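Local coordinates for GTP cyclohydrolase 1 type 2 homolog (Escherichia coli, Escherichia coli O157:H7, PDB 1NMO), which binds two iron ions in each subunit of a toroidal homohexamer and may take part in degrading radiation-damaged nucleotides, at residues A[4-9]-A[228-233]; A[47-52]-A[58-63]; A[51-56]-A[89-94]; A[116-121]-A[189-194]; A[131-136]-A[140-145]. All coordinates share one frame; numbering follows the deposited sequence.

Interaction 1 (A[4-9]-A[228-233]); sequences TELEQL and EWLNEN
Leu-6 and Leu-230 form the tight part of this helix-helix contact, with Leu-6 CD1 only 3.5 Å from Leu-230 CD2 and the two side chains meeting at about a right angle. Both residues are buried, and leucine suits the place because its branched end can span the gap between segments 4-9 and 228-233, whose axes come no closer than 13.2 Å. The N-to-C directions of the two segments differ by 115°, so the helices touch locally. Toward solvent the fit is looser. Leu-9 and Trp-229 reach out from opposite directions, each with CG anti to its backbone N (chi1 177° and -177°), and Leu-9 CD2 comes obliquely to Trp-229 CZ3 at 4.0 Å. Leu-9 CD1 lies 4.1 Å from Trp-229 CH2, so both methyls and CG gather at that end of the indole. Asn-233 sets its CG above one face of that indole, offset toward the rim, while its ND2 donates to Trp-229 O (3.2 Å) in the carbonyl plane, on a lone pair. Below the pair lies the five-stranded sheet: Leu-6 rests on Tyr-94 of strand 92-95, Leu-230 on Ile-61 of strand 59-62, and Asn-231 ND2 bonds Val-238 O of strand 237-240.

Interaction 2 (A[47-52]-A[58-63]); sequences ALLDEA and DAVIVH. With FE (Fe (III) ion), chain H.
Leu-48 meets strand 59-62 with a single methyl while holding torsions far from staggered (chi1 -131°, chi2 -142°), and that methyl, CD1, serves two valines. The setting is a beta-alpha-beta unit of strand 37-41, helix 46-54 and strand 59-62, in which the helix lies over the sheet and runs nearly antiparallel to the strand, at 148°. Leu-48 CD1 touches Val-60 CG1 at 3.7 Å and Val-62 CG1 at 3.7 Å, bridging the two alternate residues that the strand turns to the helix. One turn further along, Ala-52 is small enough to let the backbones close to 7.1 Å between its CA and that of Val-60. Its CB meets Val-60 CG2 at 3.7 Å. Beta-branched valine fills this seam well, since its two methyls address different helix residues. Beyond the packing the chain turns a corner at His-63, which joins Asp-101 and Glu-219 in binding iron. His-63 ND1 is bonded to Trp-96 O, and NE2 reaches the metal in the ring plane at 2.5 Å.

Interaction 3 (A[51-56]-A[89-94]); sequences EAVRLG and NDINLY
The C-terminal turn of helix 46-54 packs on the entry to strand 92-95, where Val-53 and Ala-52 meet Ile-91 and Asn-89. Val-53 CG2 carries most of it, lying 3.7 Å from Ile-91 CD1 and 3.3 Å from Asn-89 ND2. Both partners cross the valine at about a right angle. Ile-91 keeps CG1 anti to its carbonyl carbon (chi1 -67°) and extends straight on from there, which carries CD1 out to the helix and also to within 4.3 Å of Ala-52 CB. The isoleucine is buried against Leu-86 and Val-60, whereas Val-53 stands at the exposed margin. There the amide of Asn-89 offers the valine a van der Waals surface, while its ND2 is hydrogen-bonded to Thr-85 O. Two Schellman motifs frame the contact. Gly-56, at positive phi, ends helix 46-54, a conformation natural to glycine; Asp-90, also at positive phi, ends helix 78-88 and turns the chain into the strand. On the outer side of the first helix, Arg-54 grips Glu-51 side-on: NH2 reaches the syn lone pair of OE1 at 2.8 Å with a nearly straight bond (163°), while NE meets OE2, also at 2.8 Å, from above the carboxylate plane.

Interaction 4 (A[116-121]-A[189-194]); sequences LGITVM and AFITGE
Ile-191 reaches Leu-116 and Ile-118 with the very end of its side chain, across a gap that parts the CA atoms of Ile-191 and Leu-116 by 10.8 Å. Its CB points toward the other segment but stays short of it, and from there the chain divides. CG2, anti to the backbone N, makes no contact with residues 116-121. CG1, anti to the carbonyl carbon (chi1 -53°), leads onward with chi2 nearly extended, and CD1 alone completes the reach. It meets Leu-116 CD1 tip to tip at 4.1 Å and lies a looser 4.4 Å from Ile-118 CD1. Apolar arms that carry a methyl at the delta position suit such a span: all three residues are buried, and each contributes a terminal methyl. Between Leu-116 and Ile-118, Gly-117 takes the positive phi that suits glycine, closing helix 108-116 in a Schellman motif before strand 118-123. At the far end of the other segment, Glu-194 OE2 bonds the ND1 of His-215, an iron ligand, and also the backbone N of Glu-197 of a neighbouring subunit; it is thus a second-shell residue that would orient the imidazole. Strands 118-123 and 189-192 are not neighbours in their six-stranded sheet: 128-137 and 165-170 lie between them, and the methyls meet above that sheet, where Trp-170 packs on both Ile-118 and Ile-191.

Interaction 5 (A[131-136]-A[140-145]); sequences GELTMP and LELASW
Leu-133 CD1 faces the forked end of Leu-142, equally far, 4.1 Å, from its CD1 and CD2. The leucine of the helix starts off to one side, yet with CG anti to its backbone N (chi1 -177°) it swings its branched end back to the strand. Leu-133 has CG anti to its carbonyl carbon instead, and the two side chains meet at a slant. Both are buried, as befits leucines between a strand and a helix joined by a short connection. Outside this pair the contact thins: the selenomethionine Met-135 brings CE to 4.3 Å from Glu-141 OE2, a loose touch between exposed side chains. In the next shell, backbone bonds hold both segments in place. Trp-145 N donates to Glu-141 O at 2.9 Å within the helix, and Leu-133 pairs with Gln-166 of the adjacent strand. Two polar side chains then tie both segments to the turn that precedes strand 118-123: Thr-134 OG1 bonds Gly-117 O, and the indole NE1 of Trp-145 bonds Leu-116 O. Further out, Leu-140 packs on Arg-224 of a neighbouring subunit. Helix 139-150 lies over the six-stranded sheet, with Leu-142 set against Val-165 of strand 165-170 and Tyr-211 of strand 209-212.

Overall arrangement
Interactions 1, 2 and 3 belong to the five-stranded sheet, with interaction 1 packing on one face and interactions 2 and 3 on the other; the latter two share Glu-51 and Ala-52 of helix 46-54, and their strands pair through Val-60 N and Asn-92 O. Interactions 4 and 5 gather around the six-stranded sheet on the opposite side of the chain's centre from interactions 2 and 3, joined where strands 118-123 and 128-137 are neighbours. Interactions 2 and 4 are fully buried, met by methyl groups alone, and lead toward the iron site; 1, 3 and 5 are partly buried and admit indole, amide or carboxylate groups at their margins.

Interaction 1 (A[4-9]-A[228-233])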
# COMPACT_ATOMS: atom_id res chain seq x y z
N THR A 4 -3.83 19.40 -48.10
CA THR A 4 -5.26 19.55 -48.44
C THR A 4 -5.85 18.32 -49.15
O THR A 4 -7.07 18.12 -49.17
CB THR A 4 -5.44 20.71 -49.34
OG1 THR A 4 -4.46 20.57 -50.37
CG2 THR A 4 -5.27 22.05 -48.57
N GLU A 5 -4.98 17.53 -49.76
CA GLU A 5 -5.35 16.31 -50.44
C GLU A 5 -5.61 15.33 -49.36
O GLU A 5 -6.60 14.67 -49.40
CB GLU A 5 -4.18 15.77 -51.26
CG GLU A 5 -4.34 16.07 -52.72
CD GLU A 5 -3.01 16.21 -53.45
OE1 GLU A 5 -1.96 15.60 -53.08
OE2 GLU A 5 -3.03 16.93 -54.44
N LEU A 6 -4.73 15.21 -48.37
CA LEU A 6 -5.01 14.25 -47.31
C LEU A 6 -6.28 14.67 -46.55
O LEU A 6 -6.99 13.84 -46.06
CB LEU A 6 -3.82 14.13 -46.36
CG LEU A 6 -3.92 13.41 -44.99
CD1 LEU A 6 -4.36 11.91 -45.21
CD2 LEU A 6 -2.59 13.47 -44.23
N GLU A 7 -6.64 15.95 -46.49
CA GLU A 7 -7.83 16.27 -45.75
C GLU A 7 -8.98 15.76 -46.62
O GLU A 7 -9.91 15.05 -46.16
CB GLU A 7 -7.96 17.78 -45.52
CG GLU A 7 -9.36 18.25 -45.05
CD GLU A 7 -9.44 19.78 -44.98
OE1 GLU A 7 -8.98 20.41 -45.96
OE2 GLU A 7 -9.95 20.38 -43.98
N GLN A 8 -8.94 16.13 -47.90
CA GLN A 8 -10.01 15.66 -48.83
C GLN A 8 -10.12 14.09 -48.85
O GLN A 8 -11.22 13.50 -48.93
CB GLN A 8 -9.74 16.13 -50.28
CG GLN A 8 -10.73 15.49 -51.30
CD GLN A 8 -10.30 15.61 -52.78
OE1 GLN A 8 -9.09 15.58 -53.14
NE2 GLN A 8 -11.29 15.73 -53.65
N LEU A 9 -8.99 13.43 -48.73
CA LEU A 9 -9.04 11.96 -48.77
C LEU A 9 -9.85 11.34 -47.59
O LEU A 9 -10.69 10.44 -47.77
CB LEU A 9 -7.61 11.43 -48.77
CG LEU A 9 -7.62 9.91 -48.73
CD1 LEU A 9 -8.20 9.32 -50.07
CD2 LEU A 9 -6.25 9.43 -48.54
N GLU A 228 -4.32 2.63 -39.80
CA GLU A 228 -3.91 1.42 -40.55
C GLU A 228 -4.48 1.59 -41.94
O GLU A 228 -3.83 1.32 -42.93
CB GLU A 228 -4.51 0.17 -39.90
CG GLU A 228 -3.92 -0.08 -38.53
CD GLU A 228 -4.76 -1.05 -37.68
OE1 GLU A 228 -6.03 -1.15 -37.94
OE2 GLU A 228 -4.14 -1.69 -36.74
N TRP A 229 -5.70 2.09 -42.02
CA TRP A 229 -6.26 2.29 -43.35
C TRP A 229 -5.35 3.24 -44.13
O TRP A 229 -5.16 3.10 -45.35
CB TRP A 229 -7.64 2.95 -43.26
CG TRP A 229 -8.32 3.11 -44.58
CD1 TRP A 229 -9.07 2.16 -45.25
CD2 TRP A 229 -8.32 4.29 -45.42
NE1 TRP A 229 -9.53 2.69 -46.47
CE2 TRP A 229 -9.08 3.99 -46.58
CE3 TRP A 229 -7.74 5.57 -45.30
CZ2 TRP A 229 -9.27 4.92 -47.62
CZ3 TRP A 229 -7.93 6.51 -46.34
CH2 TRP A 229 -8.69 6.18 -47.49
N LEU A 230 -4.78 4.25 -43.47
CA LEU A 230 -3.93 5.13 -44.30
C LEU A 230 -2.64 4.38 -44.67
O LEU A 230 -2.16 4.51 -45.76
CB LEU A 230 -3.61 6.43 -43.55
CG LEU A 230 -4.74 7.44 -43.39
CD1 LEU A 230 -4.39 8.20 -42.14
CD2 LEU A 230 -4.83 8.45 -44.62
N ASN A 231 -2.07 3.64 -43.75
CA ASN A 231 -0.86 2.92 -44.10
C ASN A 231 -1.08 1.95 -45.28
O ASN A 231 -0.19 1.76 -46.15
CB ASN A 231 -0.36 2.14 -42.88
CG ASN A 231 0.40 3.02 -41.92
OD1 ASN A 231 1.19 3.88 -42.35
ND2 ASN A 231 0.22 2.80 -40.62
N GLU A 232 -2.25 1.30 -45.31
CA GLU A 232 -2.52 0.32 -46.37
C GLU A 232 -3.02 0.96 -47.68
O GLU A 232 -2.96 0.31 -48.74
CB GLU A 232 -3.51 -0.79 -45.87
CG GLU A 232 -3.10 -1.41 -44.46
CD GLU A 232 -4.21 -2.25 -43.75
OE1 GLU A 232 -5.44 -2.01 -44.02
OE2 GLU A 232 -3.86 -3.15 -42.88
N ASN A 233 -3.48 2.22 -47.67
CA ASN A 233 -3.94 2.79 -48.93
C ASN A 233 -3.11 3.93 -49.47
O ASN A 233 -3.44 4.52 -50.51
CB ASN A 233 -5.38 3.21 -48.83
CG ASN A 233 -6.33 2.01 -48.75
OD1 ASN A 233 -7.16 1.79 -49.63
ND2 ASN A 233 -6.18 1.21 -47.71

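Interaction 2 (A[47-52]-A[58-63])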
# COMPACT_ATOMS: atom_id res chain seq x y z
N ALA A 47 0.94 16.12 -24.68
CA ALA A 47 1.76 14.91 -24.69
C ALA A 47 1.89 14.28 -26.07
O ALA A 47 2.96 13.81 -26.40
CB ALA A 47 1.23 13.89 -23.65
N LEU A 48 0.85 14.28 -26.88
CA LEU A 48 0.90 13.70 -28.26
C LEU A 48 1.70 14.61 -29.11
O LEU A 48 2.51 14.22 -29.97
CB LEU A 48 -0.48 13.68 -28.92
CG LEU A 48 -1.13 12.52 -29.62
CD1 LEU A 48 -1.93 12.93 -30.89
CD2 LEU A 48 -0.12 11.46 -29.86
N LEU A 49 1.44 15.88 -28.92
CA LEU A 49 2.15 16.89 -29.73
C LEU A 49 3.65 16.84 -29.45
O LEU A 49 4.48 17.04 -30.33
CB LEU A 49 1.56 18.21 -29.32
CG LEU A 49 0.58 18.91 -30.24
CD1 LEU A 49 -0.21 18.03 -31.09
CD2 LEU A 49 -0.21 19.85 -29.43
N ASP A 50 4.02 16.60 -28.22
CA ASP A 50 5.46 16.52 -27.99
C ASP A 50 5.95 15.22 -28.70
O ASP A 50 7.06 15.15 -29.24
CB ASP A 50 5.77 16.45 -26.48
CG ASP A 50 5.28 17.69 -25.71
OD1 ASP A 50 5.16 18.81 -26.31
OD2 ASP A 50 5.08 17.54 -24.49
N GLU A 51 5.16 14.16 -28.67
CA GLU A 51 5.67 12.97 -29.34
C GLU A 51 5.76 13.22 -30.81
O GLU A 51 6.66 12.65 -31.44
CB GLU A 51 4.81 11.75 -29.12
CG GLU A 51 5.18 10.97 -27.86
CD GLU A 51 6.54 10.27 -27.97
OE1 GLU A 51 6.69 9.35 -28.78
OE2 GLU A 51 7.46 10.64 -27.22
N ALA A 52 4.85 14.02 -31.40
CA ALA A 52 4.94 14.28 -32.83
C ALA A 52 6.15 15.12 -33.21
O ALA A 52 6.65 15.07 -34.35
CB ALA A 52 3.73 15.00 -33.31
N ASP A 58 4.95 15.30 -39.71
CA ASP A 58 4.45 16.39 -40.58
C ASP A 58 2.92 16.68 -40.27
O ASP A 58 2.36 17.75 -40.62
CB ASP A 58 4.52 15.99 -42.04
CG ASP A 58 5.93 15.73 -42.50
OD1 ASP A 58 6.83 16.55 -42.19
OD2 ASP A 58 6.13 14.73 -43.20
N ALA A 59 2.23 15.73 -39.67
CA ALA A 59 0.83 15.97 -39.34
C ALA A 59 0.46 15.21 -38.09
O ALA A 59 1.11 14.23 -37.72
CB ALA A 59 -0.05 15.53 -40.45
N VAL A 60 -0.62 15.65 -37.47
CA VAL A 60 -1.16 14.94 -36.33
C VAL A 60 -2.62 14.74 -36.64
O VAL A 60 -3.27 15.68 -37.12
CB VAL A 60 -1.07 15.74 -35.05
CG1 VAL A 60 -1.85 15.04 -33.90
CG2 VAL A 60 0.34 15.78 -34.70
N ILE A 61 -3.12 13.51 -36.47
CA ILE A 61 -4.54 13.26 -36.70
C ILE A 61 -5.15 12.69 -35.39
O ILE A 61 -4.54 11.82 -34.74
CB ILE A 61 -4.75 12.30 -37.87
CG1 ILE A 61 -4.08 12.83 -39.15
CG2 ILE A 61 -6.26 12.13 -38.03
CD1 ILE A 61 -4.31 12.00 -40.43
N VAL A 62 -6.33 13.19 -35.01
CA VAL A 62 -6.94 12.82 -33.75
C VAL A 62 -8.44 12.72 -33.78
O VAL A 62 -9.05 13.13 -34.77
CB VAL A 62 -6.65 13.87 -32.64
CG1 VAL A 62 -5.17 13.96 -32.33
CG2 VAL A 62 -7.17 15.19 -33.05
N HIS A 63 -9.04 12.09 -32.74
CA HIS A 63 -10.48 12.02 -32.64
C HIS A 63 -11.00 13.32 -31.99
O HIS A 63 -12.09 13.77 -32.35
CB HIS A 63 -10.91 10.86 -31.81
CG HIS A 63 -12.40 10.72 -31.66
ND1 HIS A 63 -13.30 11.01 -32.68
CD2 HIS A 63 -13.15 10.31 -30.60
CE1 HIS A 63 -14.54 10.79 -32.24
NE2 HIS A 63 -14.48 10.38 -30.97
FE FE H . -16.65 10.01 -29.72
O HOH W 1 -18.87 9.55 -29.04

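Interaction 3 (A[51-56]-A[89-94])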
# COMPACT_ATOMS: atom_id res chain seq x y z
N GLU A 51 5.16 14.16 -28.67
CA GLU A 51 5.67 12.97 -29.34
C GLU A 51 5.76 13.22 -30.81
O GLU A 51 6.66 12.65 -31.44
CB GLU A 51 4.81 11.75 -29.12
CG GLU A 51 5.18 10.97 -27.86
CD GLU A 51 6.54 10.27 -27.97
OE1 GLU A 51 6.69 9.35 -28.78
OE2 GLU A 51 7.46 10.64 -27.22
N ALA A 52 4.85 14.02 -31.40
CA ALA A 52 4.94 14.28 -32.83
C ALA A 52 6.15 15.12 -33.21
O ALA A 52 6.65 15.07 -34.35
CB ALA A 52 3.73 15.00 -33.31
N VAL A 53 6.57 15.97 -32.27
CA VAL A 53 7.70 16.83 -32.54
C VAL A 53 8.97 15.91 -32.43
O VAL A 53 9.85 15.97 -33.25
CB VAL A 53 7.71 18.03 -31.49
CG1 VAL A 53 9.12 18.66 -31.38
CG2 VAL A 53 6.78 19.14 -31.95
N ARG A 54 9.01 15.03 -31.45
CA ARG A 54 10.15 14.17 -31.26
C ARG A 54 10.28 13.27 -32.46
O ARG A 54 11.38 13.06 -32.98
CB ARG A 54 9.94 13.32 -30.01
CG ARG A 54 11.11 12.42 -29.60
CD ARG A 54 10.74 11.58 -28.38
NE ARG A 54 9.79 10.47 -28.69
CZ ARG A 54 10.13 9.33 -29.32
NH1 ARG A 54 11.40 9.11 -29.71
NH2 ARG A 54 9.21 8.41 -29.57
N LEU A 55 9.15 12.74 -32.94
CA LEU A 55 9.17 11.83 -34.10
C LEU A 55 9.28 12.61 -35.43
O LEU A 55 9.27 12.02 -36.55
CB LEU A 55 7.90 10.94 -34.08
CG LEU A 55 7.87 9.92 -32.97
CD1 LEU A 55 6.55 9.26 -32.81
CD2 LEU A 55 8.86 8.85 -33.31
N GLY A 56 9.36 13.93 -35.36
CA GLY A 56 9.49 14.66 -36.63
C GLY A 56 8.23 14.59 -37.49
O GLY A 56 8.27 14.72 -38.74
N ASN A 89 6.35 24.52 -35.39
CA ASN A 89 7.06 23.38 -36.02
C ASN A 89 6.38 22.99 -37.36
O ASN A 89 6.70 21.98 -37.94
CB ASN A 89 7.07 22.19 -35.03
CG ASN A 89 7.92 22.47 -33.84
OD1 ASN A 89 9.08 22.82 -34.01
ND2 ASN A 89 7.37 22.36 -32.63
N ASP A 90 5.46 23.82 -37.82
CA ASP A 90 4.74 23.61 -39.09
C ASP A 90 4.08 22.27 -39.15
O ASP A 90 4.05 21.62 -40.20
CB ASP A 90 5.67 23.71 -40.27
CG ASP A 90 6.35 25.03 -40.36
OD1 ASP A 90 5.62 26.05 -40.34
OD2 ASP A 90 7.62 25.03 -40.44
N ILE A 91 3.54 21.84 -38.03
CA ILE A 91 2.86 20.56 -38.02
C ILE A 91 1.36 20.77 -38.31
O ILE A 91 0.74 21.58 -37.64
CB ILE A 91 3.01 19.91 -36.64
CG1 ILE A 91 4.45 19.52 -36.35
CG2 ILE A 91 2.17 18.68 -36.55
CD1 ILE A 91 4.62 18.85 -34.98
N ASN A 92 0.80 20.11 -39.33
CA ASN A 92 -0.67 20.14 -39.59
C ASN A 92 -1.53 19.38 -38.51
O ASN A 92 -1.24 18.21 -38.18
CB ASN A 92 -0.99 19.46 -40.94
CG ASN A 92 -0.34 20.17 -42.09
OD1 ASN A 92 -0.94 21.04 -42.72
ND2 ASN A 92 0.94 19.88 -42.33
N LEU A 93 -2.55 19.98 -37.92
CA LEU A 93 -3.38 19.15 -37.00
C LEU A 93 -4.69 18.92 -37.71
O LEU A 93 -5.33 19.89 -38.15
CB LEU A 93 -3.75 19.85 -35.70
CG LEU A 93 -4.82 19.12 -34.86
CD1 LEU A 93 -4.13 17.92 -34.22
CD2 LEU A 93 -5.35 20.01 -33.71
N TYR A 94 -5.11 17.65 -37.83
CA TYR A 94 -6.42 17.34 -38.42
C TYR A 94 -7.09 16.62 -37.26
O TYR A 94 -6.38 15.99 -36.44
CB TYR A 94 -6.34 16.30 -39.55
CG TYR A 94 -5.45 16.62 -40.77
CD1 TYR A 94 -4.09 16.59 -40.67
CD2 TYR A 94 -6.02 16.91 -42.02
CE1 TYR A 94 -3.27 16.83 -41.78
CE2 TYR A 94 -5.21 17.17 -43.15
CZ TYR A 94 -3.84 17.12 -43.02
OH TYR A 94 -3.05 17.29 -44.16

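Interaction 4 (A[116-121]-A[189-194])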
# COMPACT_ATOMS: atom_id res chain seq x y z
N LEU A 116 -15.16 -6.52 -29.11
CA LEU A 116 -15.87 -7.25 -28.07
C LEU A 116 -16.63 -8.39 -28.62
O LEU A 116 -17.36 -9.08 -27.90
CB LEU A 116 -16.79 -6.35 -27.28
CG LEU A 116 -16.12 -5.09 -26.71
CD1 LEU A 116 -17.22 -4.22 -26.21
CD2 LEU A 116 -15.16 -5.43 -25.61
N GLY A 117 -16.46 -8.64 -29.91
CA GLY A 117 -17.14 -9.80 -30.46
C GLY A 117 -18.62 -9.65 -30.55
O GLY A 117 -19.36 -10.56 -30.24
N ILE A 118 -19.07 -8.50 -30.98
CA ILE A 118 -20.51 -8.28 -31.11
C ILE A 118 -20.88 -8.13 -32.57
O ILE A 118 -20.29 -7.37 -33.33
CB ILE A 118 -20.96 -6.98 -30.41
CG1 ILE A 118 -20.46 -6.98 -28.94
CG2 ILE A 118 -22.55 -6.82 -30.50
CD1 ILE A 118 -20.96 -5.70 -28.12
N THR A 119 -21.89 -8.86 -32.98
CA THR A 119 -22.34 -8.77 -34.37
C THR A 119 -23.28 -7.58 -34.47
O THR A 119 -24.33 -7.56 -33.85
CB THR A 119 -23.15 -10.09 -34.74
OG1 THR A 119 -22.35 -11.24 -34.38
CG2 THR A 119 -23.47 -10.12 -36.24
N VAL A 120 -22.95 -6.62 -35.29
CA VAL A 120 -23.80 -5.45 -35.43
C VAL A 120 -25.03 -5.86 -36.21
O VAL A 120 -24.91 -6.60 -37.21
CB VAL A 120 -23.08 -4.32 -36.24
CG1 VAL A 120 -24.10 -3.21 -36.64
CG2 VAL A 120 -21.95 -3.71 -35.40
N MSE A 121 -26.21 -5.36 -35.82
CA MSE A 121 -27.42 -5.79 -36.51
C MSE A 121 -28.31 -4.70 -37.02
O MSE A 121 -29.18 -4.95 -37.85
CB MSE A 121 -28.23 -6.75 -35.63
CG MSE A 121 -27.69 -8.13 -35.65
SE MSE A 121 -28.63 -9.23 -34.36
CE MSE A 121 -27.45 -10.82 -34.68
N ALA A 189 -28.01 -5.17 -22.44
CA ALA A 189 -26.91 -4.37 -21.88
C ALA A 189 -26.63 -3.14 -22.75
O ALA A 189 -26.95 -3.15 -23.98
CB ALA A 189 -25.70 -5.22 -21.76
N PHE A 190 -26.11 -2.08 -22.12
CA PHE A 190 -25.73 -0.82 -22.84
C PHE A 190 -24.35 -0.54 -22.36
O PHE A 190 -24.08 -0.60 -21.15
CB PHE A 190 -26.65 0.38 -22.49
CG PHE A 190 -26.23 1.66 -23.15
CD1 PHE A 190 -26.24 1.81 -24.53
CD2 PHE A 190 -25.81 2.77 -22.36
CE1 PHE A 190 -25.85 3.03 -25.17
CE2 PHE A 190 -25.44 3.97 -22.96
CZ PHE A 190 -25.45 4.11 -24.39
N ILE A 191 -23.44 -0.26 -23.30
CA ILE A 191 -22.03 -0.01 -23.00
C ILE A 191 -21.61 1.35 -23.49
O ILE A 191 -21.91 1.69 -24.65
CB ILE A 191 -21.11 -1.00 -23.80
CG1 ILE A 191 -21.56 -2.40 -23.54
CG2 ILE A 191 -19.59 -0.86 -23.38
CD1 ILE A 191 -20.83 -3.38 -24.39
N THR A 192 -20.96 2.19 -22.69
CA THR A 192 -20.56 3.45 -23.34
C THR A 192 -19.25 3.79 -22.69
O THR A 192 -18.62 2.89 -22.16
CB THR A 192 -21.59 4.52 -23.15
OG1 THR A 192 -21.14 5.71 -23.81
CG2 THR A 192 -21.79 4.84 -21.66
N GLY A 193 -18.80 5.04 -22.69
CA GLY A 193 -17.50 5.28 -22.04
C GLY A 193 -17.59 5.86 -20.63
O GLY A 193 -16.97 5.40 -19.69
N GLU A 194 -18.39 6.90 -20.48
CA GLU A 194 -18.52 7.57 -19.20
C GLU A 194 -19.84 7.23 -18.53
O GLU A 194 -20.70 6.55 -19.12
CB GLU A 194 -18.44 9.07 -19.43
CG GLU A 194 -17.41 9.51 -20.37
CD GLU A 194 -17.14 11.00 -20.20
OE1 GLU A 194 -17.92 11.60 -19.41
OE2 GLU A 194 -16.17 11.58 -20.81

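Interaction 5 (A[131-136]-A[140-145])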
# COMPACT_ATOMS: atom_id res chain seq x y z
N GLY A 131 -26.83 -4.82 -31.38
CA GLY A 131 -26.55 -6.12 -31.96
C GLY A 131 -26.50 -7.17 -30.86
O GLY A 131 -27.08 -6.95 -29.77
N GLU A 132 -25.78 -8.26 -31.14
CA GLU A 132 -25.66 -9.35 -30.20
C GLU A 132 -24.28 -9.95 -30.03
O GLU A 132 -23.50 -10.18 -30.99
CB GLU A 132 -26.58 -10.51 -30.60
CG GLU A 132 -28.03 -10.13 -30.93
CD GLU A 132 -28.95 -11.35 -31.07
OE1 GLU A 132 -28.48 -12.46 -31.46
OE2 GLU A 132 -30.15 -11.18 -30.78
N LEU A 133 -23.96 -10.21 -28.78
CA LEU A 133 -22.70 -10.89 -28.52
C LEU A 133 -22.86 -12.26 -29.22
O LEU A 133 -23.92 -12.91 -29.11
CB LEU A 133 -22.53 -11.16 -27.03
CG LEU A 133 -22.15 -9.93 -26.25
CD1 LEU A 133 -22.49 -10.16 -24.77
CD2 LEU A 133 -20.66 -9.65 -26.47
N THR A 134 -21.83 -12.66 -29.95
CA THR A 134 -21.80 -13.94 -30.61
C THR A 134 -21.60 -14.99 -29.54
O THR A 134 -21.54 -16.16 -29.84
CB THR A 134 -20.64 -14.05 -31.59
OG1 THR A 134 -19.49 -13.41 -31.03
CG2 THR A 134 -21.02 -13.41 -32.93
N MSE A 135 -21.44 -14.61 -28.30
CA MSE A 135 -21.37 -15.66 -27.30
C MSE A 135 -21.96 -15.05 -26.06
O MSE A 135 -21.23 -14.54 -25.19
CB MSE A 135 -19.95 -16.11 -27.06
CG MSE A 135 -19.93 -17.57 -26.59
SE MSE A 135 -18.24 -18.08 -25.63
CE MSE A 135 -18.34 -16.86 -24.09
N PRO A 136 -23.32 -15.14 -25.93
CA PRO A 136 -24.01 -14.53 -24.76
C PRO A 136 -23.39 -15.05 -23.52
O PRO A 136 -23.00 -16.17 -23.55
CB PRO A 136 -25.45 -14.99 -24.89
CG PRO A 136 -25.60 -15.37 -26.41
CD PRO A 136 -24.23 -16.05 -26.67
N LEU A 140 -21.53 -10.35 -15.18
CA LEU A 140 -20.22 -10.29 -14.51
C LEU A 140 -19.14 -10.71 -15.50
O LEU A 140 -18.07 -10.07 -15.65
CB LEU A 140 -20.25 -11.23 -13.30
CG LEU A 140 -18.91 -11.80 -12.80
CD1 LEU A 140 -18.09 -10.65 -12.21
CD2 LEU A 140 -19.14 -12.90 -11.66
N GLU A 141 -19.46 -11.77 -16.20
CA GLU A 141 -18.57 -12.31 -17.24
C GLU A 141 -18.36 -11.26 -18.34
O GLU A 141 -17.24 -11.11 -18.87
CB GLU A 141 -19.22 -13.56 -17.86
CG GLU A 141 -18.20 -14.67 -18.04
CD GLU A 141 -18.78 -15.92 -18.75
OE1 GLU A 141 -19.78 -16.52 -18.20
OE2 GLU A 141 -18.23 -16.27 -19.85
N LEU A 142 -19.41 -10.54 -18.70
CA LEU A 142 -19.23 -9.54 -19.73
C LEU A 142 -18.26 -8.47 -19.19
O LEU A 142 -17.44 -7.95 -19.91
CB LEU A 142 -20.58 -8.89 -20.12
CG LEU A 142 -20.43 -7.89 -21.27
CD1 LEU A 142 -19.63 -8.55 -22.38
CD2 LEU A 142 -21.81 -7.44 -21.80
N ALA A 143 -18.34 -8.17 -17.90
CA ALA A 143 -17.47 -7.16 -17.28
C ALA A 143 -16.05 -7.57 -17.37
O ALA A 143 -15.17 -6.80 -17.76
CB ALA A 143 -17.82 -6.99 -15.84
N SER A 144 -15.80 -8.82 -17.00
CA SER A 144 -14.43 -9.32 -17.09
C SER A 144 -13.90 -9.34 -18.48
O SER A 144 -12.72 -9.13 -18.70
CB SER A 144 -14.33 -10.74 -16.56
OG SER A 144 -14.24 -10.60 -15.18
N TRP A 145 -14.77 -9.63 -19.43
CA TRP A 145 -14.39 -9.69 -20.84
C TRP A 145 -13.98 -8.28 -21.38
O TRP A 145 -12.94 -8.08 -22.08
CB TRP A 145 -15.62 -10.18 -21.59
CG TRP A 145 -15.52 -10.08 -23.05
CD1 TRP A 145 -16.32 -9.37 -23.89
CD2 TRP A 145 -14.65 -10.85 -23.86
NE1 TRP A 145 -16.00 -9.66 -25.22
CE2 TRP A 145 -14.98 -10.57 -25.22
CE3 TRP A 145 -13.63 -11.77 -23.57
CZ2 TRP A 145 -14.31 -11.16 -26.27
CZ3 TRP A 145 -12.96 -12.37 -24.64
CH2 TRP A 145 -13.31 -12.06 -25.98